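Local coordinates for erythromycin C-12 hydroxylase (Saccharopolyspora erythraea, PDB 2JJN), which hydroxylates erythromycin D at C-12 of its macrolactone ring to give erythromycin C, using a heme-bound iron, molecular oxygen and NADPH, at residues E131-L135 against V136-A140. The protein carries 2 engineered substitutions. Numbering follows the deposited sequence. Where two conformers were deposited one is given.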
loop_
_atom_site.group_PDB
_atom_site.type_symbol
_atom_site.label_atom_id
_atom_site.label_comp_id
_atom_site.label_asym_id
_atom_site.label_seq_id
_atom_site.Cartn_x
_atom_site.Cartn_y
_atom_site.Cartn_z
ATOM N N GLU A 131 -9.303 23.433 -13.165
ATOM C CA GLU A 131 -8.211 22.990 -13.994
ATOM C C GLU A 131 -6.840 23.043 -13.310
ATOM O O GLU A 131 -5.849 22.548 -13.868
ATOM C CB GLU A 131 -8.194 23.797 -15.283
ATOM C CG GLU A 131 -9.451 23.603 -16.105
ATOM C CD GLU A 131 -9.377 24.282 -17.453
ATOM O OE1 GLU A 131 -8.714 25.339 -17.549
ATOM O OE2 GLU A 131 -10.009 23.772 -18.404
ATOM N N SER A 132 -6.762 23.646 -12.125
ATOM C CA SER A 132 -5.533 23.661 -11.328
ATOM C C SER A 132 -5.897 23.255 -9.918
ATOM O O SER A 132 -6.697 23.927 -9.257
ATOM C CB SER A 132 -4.973 25.094 -11.318
ATOM O OG SER A 132 -3.939 25.231 -10.368
ATOM N N PHE A 133 -5.377 22.107 -9.458
ATOM C CA PHE A 133 -5.815 21.561 -8.173
ATOM C C PHE A 133 -4.817 20.511 -7.721
ATOM O O PHE A 133 -3.975 20.086 -8.506
ATOM C CB PHE A 133 -7.224 20.949 -8.270
ATOM C CG PHE A 133 -7.349 19.828 -9.280
ATOM C CD1 PHE A 133 -7.169 18.491 -8.868
ATOM C CD2 PHE A 133 -7.715 20.083 -10.605
ATOM C CE1 PHE A 133 -7.352 17.421 -9.756
ATOM C CE2 PHE A 133 -7.862 19.037 -11.533
ATOM C CZ PHE A 133 -7.647 17.689 -11.123
ATOM N N ASP A 134 -4.922 20.139 -6.442
ATOM C CA ASP A 134 -4.067 19.111 -5.891
ATOM C C ASP A 134 -4.772 17.777 -6.123
ATOM O O ASP A 134 -5.854 17.578 -5.576
ATOM C CB ASP A 134 -3.839 19.339 -4.398
ATOM C CG ASP A 134 -3.155 18.188 -3.738
ATOM O OD1 ASP A 134 -3.312 18.040 -2.495
ATOM O OD2 ASP A 134 -2.488 17.389 -4.408
ATOM N N LEU A 135 -4.195 16.884 -6.936
ATOM C CA LEU A 135 -4.827 15.594 -7.150
ATOM C C LEU A 135 -5.043 14.827 -5.849
ATOM O O LEU A 135 -6.003 14.086 -5.711
ATOM C CB LEU A 135 -3.947 14.745 -8.090
ATOM C CG LEU A 135 -4.521 13.385 -8.473
ATOM C CD1 LEU A 135 -5.701 13.620 -9.340
ATOM C CD2 LEU A 135 -3.470 12.542 -9.148
ATOM N N VAL A 136 -4.132 14.998 -4.880
ATOM C CA VAL A 136 -4.255 14.235 -3.645
ATOM C C VAL A 136 -5.445 14.761 -2.803
ATOM O O VAL A 136 -6.340 14.017 -2.428
ATOM C CB VAL A 136 -2.936 14.274 -2.837
ATOM C CG1 VAL A 136 -3.114 13.556 -1.488
ATOM C CG2 VAL A 136 -1.809 13.646 -3.616
ATOM N N ASP A 137 -5.454 16.058 -2.456
ATOM C CA ASP A 137 -6.548 16.586 -1.694
ATOM C C ASP A 137 -7.908 16.386 -2.369
ATOM O O ASP A 137 -8.917 16.162 -1.681
ATOM C CB ASP A 137 -6.367 18.090 -1.405
ATOM C CG ASP A 137 -5.341 18.377 -0.354
ATOM O OD1 ASP A 137 -4.799 17.453 0.285
ATOM O OD2 ASP A 137 -5.034 19.587 -0.221
ATOM N N VAL A 138 -7.932 16.481 -3.714
ATOM C CA VAL A 138 -9.218 16.487 -4.430
ATOM C C VAL A 138 -9.752 15.067 -4.599
ATOM O O VAL A 138 -10.956 14.820 -4.438
ATOM C CB VAL A 138 -9.123 17.161 -5.807
ATOM C CG1 VAL A 138 -10.382 16.896 -6.668
ATOM C CG2 VAL A 138 -8.954 18.670 -5.614
ATOM N N LEU A 139 -8.852 14.137 -4.945
ATOM C CA LEU A 139 -9.307 12.790 -5.334
ATOM C C LEU A 139 -8.549 11.662 -4.646
ATOM O O LEU A 139 -9.178 10.726 -4.119
ATOM C CB LEU A 139 -9.179 12.604 -6.858
ATOM C CG LEU A 139 -9.608 11.207 -7.356
ATOM C CD1 LEU A 139 -11.083 10.941 -7.060
ATOM C CD2 LEU A 139 -9.370 11.023 -8.847
ATOM N N ALA A 140 -7.228 11.687 -4.688
ATOM C CA ALA A 140 -6.511 10.431 -4.360
ATOM C C ALA A 140 -6.640 10.139 -2.884
ATOM O O ALA A 140 -6.666 8.979 -2.469
ATOM C CB ALA A 140 -5.055 10.494 -4.768
#
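Asp-134 lays its carboxylate over the first turn of the helix that follows it, and both oxygens accept hydrogen bonds from backbone N-H groups: OD2 from Val-136 N at 2.9 Å and OD1 from Asp-137 N at 2.9 Å. CG, anti to the backbone N (chi1 170°), sits beside the carbonyl carbon, which lets the carboxylate of this N-cap residue reach forward, and both N-H groups meet it from above the carboxylate plane. Each oxygen has a second partner, Leu-399 N for OD2 and His-398 ND1 for OD1, so four bonds fix its rotation. The carboxylate of Asp-137 comes close, OD1 to Asp-134 OD1 at 3.2 Å, an approach that the capping N-H groups and His-398 probably help to offset. Val-138 N closes the turn on Asp-134 O, while Val-138 CG2 touches Phe-133 CD1 at 3.7 Å, the two side chains crossing at about a right angle. Leu-135 O accepts twice, from Leu-139 N and, straighter at 168°, from Ala-140 N, which marks a wider pi-type turn. Strand 132-134, an edge of a three-stranded antiparallel sheet, pairs with strand 400-402, its axis 80° from that of helical segment 136-140; Leu-139 packs against both helix 115-127 and helix 228-259.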